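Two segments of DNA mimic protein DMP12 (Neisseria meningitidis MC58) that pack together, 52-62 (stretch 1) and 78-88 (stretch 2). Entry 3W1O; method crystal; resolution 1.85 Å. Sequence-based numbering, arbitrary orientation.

Stretch 1 (52-62) GLWRLVSEITD
Stretch 2 78-88: ESILAVKEKLQ

Two helices of DNA mimic protein DMP12, 53-61 and 78-88, pack in a roughly antiparallel sense: their N-to-C directions differ by 145° and their axes approach to 9.1 Å. The register places Val57 CA 6.0 Å from Val83 CA and Leu56 CA 6.7 Å from Lys86 CA. Gly52 (phi/psi 94/13) occupies the N-cap position of the first helix, and Leu56 N bonds to Gly52 O at 3.1 Å; Asp62, also with positive phi (62/23), leaves the helix at its far end. The second helix keeps regular i to i+4 bonding, from Ala82 N to Glu78 O (3.1 Å) through Gln88 N to Lys84 O (2.9 Å).

The main bump is Ile60 (chi1 m, chi2 m), a knob in the hollow formed by Ser79, Ala82, Val83 and Lys86. Ile60 CG2 meets Ala82 CB at 3.7 Å and Ser79 CB at 4.0 Å, Ile60 CB lies 3.6 Å from Val83 CG2, and Ile60 CD1 reaches Lys86 CE at 3.7 Å. Ile60 CG2 thus rests against the CB atoms of both Ala82 and Ser79. One turn back, Val57 (t) and Val83 (t) both point sideways, yet Val57 CG2 comes within 4.3 Å of Val83 CG1. Farther along, Leu53 (t, p) and Leu87 (m, t) also start sideways, but their ends turn inward until Leu53 CD1 and Leu87 CD2 touch at 3.4 Å. Leu56, with chi1 between wells at -136°, points toward the second helix; its CD2 is 4.3 Å from Leu87 CD2, and its CG is 4.3 Å from Lys86 CB.

Lys86 (m, m, t, t) carries its aliphatic chain past Ile60 to Glu59 (m, t). There Lys86 NZ donates to Glu59 OE1 in a very short, 2.4 Å salt-bridging hydrogen bond, adding a polar link beside the apolar packing. Altogether the contact buries 496 Å², both sides summed.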

ATOM      1  N   GLY A  52     -14.645   5.428   0.530  1.00 25.89           N
ATOM      2  CA  GLY A  52     -14.717   4.079  -0.017  1.00 25.27           C
ATOM      3  C   GLY A  52     -13.420   3.500  -0.579  1.00 23.45           C
ATOM      4  O   GLY A  52     -13.451   2.449  -1.215  1.00 22.06           O
ATOM      5  N   LEU A  53     -12.279   4.140  -0.295  1.00 22.97           N
ATOM      6  CA  LEU A  53     -10.997   3.652  -0.765  1.00 21.60           C
ATOM      7  C   LEU A  53     -10.651   2.234  -0.223  1.00 22.29           C
ATOM      8  O   LEU A  53     -10.207   1.353  -0.972  1.00 23.37           O
ATOM      9  CB  LEU A  53      -9.875   4.652  -0.459  1.00 21.81           C
ATOM     10  CG  LEU A  53      -8.428   4.173  -0.792  1.00 22.40           C
ATOM     11  CD1 LEU A  53      -8.272   3.818  -2.338  1.00 24.97           C
ATOM     12  CD2 LEU A  53      -7.387   5.213  -0.432  1.00 22.66           C
ATOM     13  N   TRP A  54     -10.833   2.007   1.079  1.00 22.41           N
ATOM     14  CA  TRP A  54     -10.383   0.757   1.642  1.00 22.23           C
ATOM     15  C   TRP A  54     -11.341  -0.327   1.215  1.00 23.42           C
ATOM     16  O   TRP A  54     -10.925  -1.461   0.924  1.00 23.77           O
ATOM     17  CB  TRP A  54     -10.241   0.830   3.172  1.00 21.52           C
ATOM     18  CG  TRP A  54      -9.471   2.048   3.603  1.00 21.70           C
ATOM     19  CD1 TRP A  54      -9.889   2.994   4.480  1.00 21.42           C
ATOM     20  CD2 TRP A  54      -8.186   2.478   3.126  1.00 23.00           C
ATOM     21  NE1 TRP A  54      -8.953   3.991   4.607  1.00 21.00           N
ATOM     22  CE2 TRP A  54      -7.887   3.699   3.793  1.00 22.52           C
ATOM     23  CE3 TRP A  54      -7.247   1.940   2.225  1.00 22.83           C
ATOM     24  CZ2 TRP A  54      -6.707   4.388   3.588  1.00 23.35           C
ATOM     25  CZ3 TRP A  54      -6.052   2.643   2.025  1.00 24.15           C
ATOM     26  CH2 TRP A  54      -5.803   3.845   2.697  1.00 21.83           C
ATOM     27  N   ARG A  55     -12.617   0.024   1.112  1.00 24.19           N
ATOM     28  CA  ARG A  55     -13.586  -0.932   0.541  1.00 26.41           C
ATOM     29  C   ARG A  55     -13.201  -1.379  -0.885  1.00 25.71           C
ATOM     30  O   ARG A  55     -13.359  -2.539  -1.264  1.00 25.05           O
ATOM     31  CB  ARG A  55     -14.992  -0.289   0.559  1.00 26.99           C
ATOM     32  CG  ARG A  55     -15.552  -0.237   1.981  1.00 29.95           C
ATOM     33  CD  ARG A  55     -16.953   0.367   2.005  1.00 38.37           C
ATOM     34  NE  ARG A  55     -16.940   1.736   2.519  1.00 38.73           N
ATOM     35  CZ  ARG A  55     -17.296   2.782   1.791  1.00 42.56           C
ATOM     36  NH1 ARG A  55     -17.691   2.587   0.546  1.00 45.31           N
ATOM     37  NH2 ARG A  55     -17.268   4.023   2.298  1.00 44.94           N
ATOM     38  N   LEU A  56     -12.673  -0.469  -1.684  1.00 26.78           N
ATOM     39  CA  LEU A  56     -12.218  -0.812  -3.013  1.00 28.80           C
ATOM     40  C   LEU A  56     -11.095  -1.805  -2.949  1.00 28.86           C
ATOM     41  O   LEU A  56     -11.087  -2.760  -3.735  1.00 30.28           O
ATOM     42  CB  LEU A  56     -11.735   0.445  -3.747  1.00 29.79           C
ATOM     43  CG  LEU A  56     -12.041   0.816  -5.188  1.00 33.67           C
ATOM     44  CD1 LEU A  56     -13.482   0.474  -5.666  1.00 35.03           C
ATOM     45  CD2 LEU A  56     -11.811   2.308  -5.275  1.00 34.31           C
ATOM     46  N   VAL A  57     -10.129  -1.569  -2.050  1.00 28.41           N
ATOM     47  CA  VAL A  57      -9.024  -2.482  -1.839  1.00 27.87           C
ATOM     48  C   VAL A  57      -9.551  -3.837  -1.367  1.00 28.34           C
ATOM     49  O   VAL A  57      -9.148  -4.888  -1.883  1.00 27.89           O
ATOM     50  CB  VAL A  57      -7.990  -1.941  -0.838  1.00 28.90           C
ATOM     51  CG1 VAL A  57      -6.906  -2.967  -0.634  1.00 28.81           C
ATOM     52  CG2 VAL A  57      -7.366  -0.650  -1.368  1.00 26.10           C
ATOM     53  N   SER A  58     -10.522  -3.801  -0.461  1.00 28.21           N
ATOM     54  CA  SER A  58     -11.065  -5.015   0.142  1.00 27.95           C
ATOM     55  C   SER A  58     -11.753  -5.914  -0.893  1.00 28.84           C
ATOM     56  O   SER A  58     -11.891  -7.129  -0.680  1.00 29.91           O
ATOM     57  CB  SER A  58     -12.077  -4.616   1.199  1.00 27.59           C
ATOM     58  OG  SER A  58     -13.351  -4.403   0.549  1.00 29.44           O
ATOM     59  N   GLU A  59     -12.201  -5.332  -2.000  1.00 29.86           N
ATOM     60  CA  GLU A  59     -12.825  -6.121  -3.081  1.00 29.81           C
ATOM     61  C   GLU A  59     -11.872  -7.150  -3.663  1.00 29.85           C
ATOM     62  O   GLU A  59     -12.325  -8.176  -4.137  1.00 29.57           O
ATOM     63  CB  GLU A  59     -13.320  -5.217  -4.196  1.00 30.64           C
ATOM     64  CG  GLU A  59     -14.573  -4.446  -3.834  1.00 33.69           C
ATOM     65  CD  GLU A  59     -15.105  -3.589  -4.992  1.00 38.14           C
ATOM     66  OE1 GLU A  59     -14.823  -3.873  -6.191  1.00 41.60           O
ATOM     67  OE2 GLU A  59     -15.821  -2.621  -4.682  1.00 41.51           O
ATOM     68  N   ILE A  60     -10.561  -6.870  -3.631  1.00 27.43           N
ATOM     69  CA  ILE A  60      -9.548  -7.795  -4.061  1.00 27.74           C
ATOM     70  C   ILE A  60      -8.981  -8.591  -2.892  1.00 27.54           C
ATOM     71  O   ILE A  60      -8.794  -9.781  -3.003  1.00 28.83           O
ATOM     72  CB  ILE A  60      -8.327  -7.062  -4.802  1.00 26.96           C
ATOM     73  CG1 ILE A  60      -8.780  -6.219  -5.997  1.00 29.22           C
ATOM     74  CG2 ILE A  60      -7.218  -8.081  -5.207  1.00 27.79           C
ATOM     75  CD1 ILE A  60      -9.843  -6.936  -6.994  1.00 30.42           C
ATOM     76  N   THR A  61      -8.680  -7.945  -1.760  1.00 26.73           N
ATOM     77  CA  THR A  61      -7.894  -8.624  -0.725  1.00 27.34           C
ATOM     78  C   THR A  61      -8.771  -9.326   0.291  1.00 27.48           C
ATOM     79  O   THR A  61      -8.320 -10.185   1.053  1.00 28.47           O
ATOM     80  CB  THR A  61      -7.087  -7.631   0.059  1.00 26.25           C
ATOM     81  OG1 THR A  61      -8.003  -6.693   0.652  1.00 25.29           O
ATOM     82  CG2 THR A  61      -6.125  -6.899  -0.835  1.00 27.65           C
ATOM     83  N   ASP A  62     -10.014  -8.910   0.335  1.00 27.34           N
ATOM     84  CA  ASP A  62     -10.983  -9.361   1.336  1.00 29.25           C
ATOM     85  C   ASP A  62     -10.598  -9.024   2.745  1.00 28.33           C
ATOM     86  O   ASP A  62     -11.028  -9.681   3.688  1.00 29.70           O
ATOM     87  CB  ASP A  62     -11.289 -10.850   1.214  1.00 31.01           C
ATOM     88  CG  ASP A  62     -12.611 -11.051   0.605  1.00 38.84           C
ATOM     89  OD1 ASP A  62     -12.644 -11.219  -0.648  1.00 44.02           O
ATOM     90  OD2 ASP A  62     -13.611 -10.908   1.375  1.00 45.42           O
ATOM     91  N   GLU A  78      -0.500 -10.958  -8.573  1.00 26.73           N
ATOM     92  CA  GLU A  78      -1.890 -11.034  -9.037  1.00 27.45           C
ATOM     93  C   GLU A  78      -2.772  -9.977  -8.373  1.00 26.96           C
ATOM     94  O   GLU A  78      -3.521  -9.264  -9.037  1.00 25.60           O
ATOM     95  CB  GLU A  78      -2.511 -12.409  -8.741  1.00 28.30           C
ATOM     96  CG  GLU A  78      -3.847 -12.615  -9.462  1.00 32.82           C
ATOM     97  CD  GLU A  78      -4.536 -13.949  -9.121  1.00 40.42           C
ATOM     98  OE1 GLU A  78      -3.877 -14.849  -8.551  1.00 41.08           O
ATOM     99  OE2 GLU A  78      -5.742 -14.089  -9.428  1.00 41.42           O
ATOM    100  N   SER A  79      -2.692  -9.913  -7.042  1.00 25.58           N
ATOM    101  CA  SER A  79      -3.505  -8.977  -6.293  1.00 25.66           C
ATOM    102  C   SER A  79      -3.026  -7.524  -6.509  1.00 23.78           C
ATOM    103  O   SER A  79      -3.863  -6.604  -6.544  1.00 24.53           O
ATOM    104  CB  SER A  79      -3.465  -9.333  -4.809  1.00 25.65           C
ATOM    105  OG  SER A  79      -4.161 -10.567  -4.577  1.00 27.42           O
ATOM    106  N   ILE A  80      -1.723  -7.336  -6.643  1.00 22.17           N
ATOM    107  CA  ILE A  80      -1.153  -5.987  -6.925  1.00 23.14           C
ATOM    108  C   ILE A  80      -1.788  -5.401  -8.192  1.00 24.05           C
ATOM    109  O   ILE A  80      -2.248  -4.248  -8.209  1.00 23.47           O
ATOM    110  CB  ILE A  80       0.391  -5.986  -7.025  1.00 23.42           C
ATOM    111  CG1 ILE A  80       1.023  -6.252  -5.648  1.00 20.96           C
ATOM    112  CG2 ILE A  80       0.954  -4.622  -7.537  1.00 22.33           C
ATOM    113  CD1 ILE A  80       2.505  -6.662  -5.719  1.00 22.38           C
ATOM    114  N   LEU A  81      -1.817  -6.213  -9.250  1.00 24.35           N
ATOM    115  CA  LEU A  81      -2.385  -5.774 -10.510  1.00 25.90           C
ATOM    116  C   LEU A  81      -3.861  -5.523 -10.368  1.00 25.28           C
ATOM    117  O   LEU A  81      -4.359  -4.553 -10.900  1.00 26.13           O
ATOM    118  CB  LEU A  81      -2.149  -6.820 -11.609  1.00 26.28           C
ATOM    119  CG  LEU A  81      -0.712  -6.848 -12.093  1.00 27.70           C
ATOM    120  CD1 LEU A  81      -0.414  -8.145 -12.861  1.00 31.75           C
ATOM    121  CD2 LEU A  81      -0.428  -5.604 -12.945  1.00 28.90           C
ATOM    122  N   ALA A  82      -4.570  -6.416  -9.680  1.00 24.82           N
ATOM    123  CA  ALA A  82      -6.025  -6.277  -9.486  1.00 24.59           C
ATOM    124  C   ALA A  82      -6.369  -5.000  -8.674  1.00 24.29           C
ATOM    125  O   ALA A  82      -7.318  -4.302  -8.998  1.00 24.23           O
ATOM    126  CB  ALA A  82      -6.581  -7.491  -8.784  1.00 24.35           C
ATOM    127  N   VAL A  83      -5.613  -4.727  -7.614  1.00 23.74           N
ATOM    128  CA  VAL A  83      -5.873  -3.517  -6.811  1.00 24.38           C
ATOM    129  C   VAL A  83      -5.535  -2.295  -7.640  1.00 24.06           C
ATOM    130  O   VAL A  83      -6.293  -1.293  -7.645  1.00 24.71           O
ATOM    131  CB  VAL A  83      -5.062  -3.520  -5.482  1.00 24.92           C
ATOM    132  CG1 VAL A  83      -5.191  -2.151  -4.749  1.00 26.93           C
ATOM    133  CG2 VAL A  83      -5.637  -4.619  -4.562  1.00 24.43           C
ATOM    134  N   LYS A  84      -4.424  -2.366  -8.372  1.00 23.87           N
ATOM    135  CA  LYS A  84      -4.010  -1.245  -9.202  1.00 24.86           C
ATOM    136  C   LYS A  84      -5.095  -0.863 -10.210  1.00 26.56           C
ATOM    137  O   LYS A  84      -5.381   0.323 -10.414  1.00 24.76           O
ATOM    138  CB  LYS A  84      -2.707  -1.529  -9.909  1.00 23.27           C
ATOM    139  CG  LYS A  84      -2.284  -0.386 -10.794  1.00 25.27           C
ATOM    140  CD  LYS A  84      -0.865  -0.525 -11.193  1.00 28.47           C
ATOM    141  CE  LYS A  84      -0.654  -1.725 -12.104  1.00 33.70           C
ATOM    142  NZ  LYS A  84      -1.287  -1.499 -13.430  1.00 35.56           N
ATOM    143  N   GLU A  85      -5.685  -1.884 -10.853  1.00 28.35           N
ATOM    144  CA  GLU A  85      -6.789  -1.662 -11.782  1.00 31.34           C
ATOM    145  C   GLU A  85      -7.957  -0.980 -11.085  1.00 30.71           C
ATOM    146  O   GLU A  85      -8.484  -0.015 -11.642  1.00 32.25           O
ATOM    147  CB  GLU A  85      -7.261  -2.974 -12.421  1.00 31.66           C
ATOM    148  CG  GLU A  85      -7.921  -2.793 -13.796  1.00 40.42           C
ATOM    149  CD  GLU A  85      -6.958  -2.174 -14.826  1.00 47.79           C
ATOM    150  OE1 GLU A  85      -5.793  -2.644 -14.912  1.00 53.70           O
ATOM    151  OE2 GLU A  85      -7.352  -1.210 -15.535  1.00 51.27           O
ATOM    152  N   LYS A  86      -8.366  -1.485  -9.913  1.00 29.81           N
ATOM    153  CA  LYS A  86      -9.494  -0.926  -9.132  1.00 30.02           C
ATOM    154  C   LYS A  86      -9.231   0.570  -8.877  1.00 28.33           C
ATOM    155  O   LYS A  86     -10.110   1.433  -9.039  1.00 27.34           O
ATOM    156  CB  LYS A  86      -9.666  -1.611  -7.773  1.00 29.72           C
ATOM    157  CG  LYS A  86     -10.210  -3.020  -7.750  1.00 34.20           C
ATOM    158  CD  LYS A  86     -11.718  -3.035  -7.832  1.00 39.98           C
ATOM    159  CE  LYS A  86     -12.206  -4.426  -8.211  1.00 42.17           C
ATOM    160  NZ  LYS A  86     -13.700  -4.393  -8.275  1.00 47.48           N
ATOM    161  N   LEU A  87      -8.013   0.872  -8.455  1.00 26.09           N
ATOM    162  CA  LEU A  87      -7.720   2.276  -8.137  1.00 25.34           C
ATOM    163  C   LEU A  87      -7.672   3.186  -9.366  1.00 26.42           C
ATOM    164  O   LEU A  87      -8.126   4.325  -9.303  1.00 26.92           O
ATOM    165  CB  LEU A  87      -6.421   2.395  -7.352  1.00 24.10           C
ATOM    166  CG  LEU A  87      -6.362   1.667  -6.008  1.00 24.48           C
ATOM    167  CD1 LEU A  87      -5.060   1.965  -5.274  1.00 24.83           C
ATOM    168  CD2 LEU A  87      -7.488   2.077  -5.152  1.00 27.02           C
ATOM    169  N   GLN A  88      -7.048   2.704 -10.438  1.00 26.74           N
ATOM    170  CA  GLN A  88      -6.931   3.477 -11.691  1.00 28.56           C
ATOM    171  C   GLN A  88      -8.300   3.787 -12.286  1.00 29.61           C
ATOM    172  O   GLN A  88      -8.481   4.819 -12.906  1.00 29.30           O
ATOM    173  CB  GLN A  88      -6.086   2.708 -12.710  1.00 27.73           C
ATOM    174  CG  GLN A  88      -4.614   2.878 -12.440  1.00 28.49           C
ATOM    175  CD  GLN A  88      -3.762   1.989 -13.302  1.00 34.10           C
ATOM    176  OE1 GLN A  88      -4.223   0.954 -13.799  1.00 35.43           O
ATOM    177  NE2 GLN A  88      -2.518   2.372 -13.483  1.00 33.26           N
TER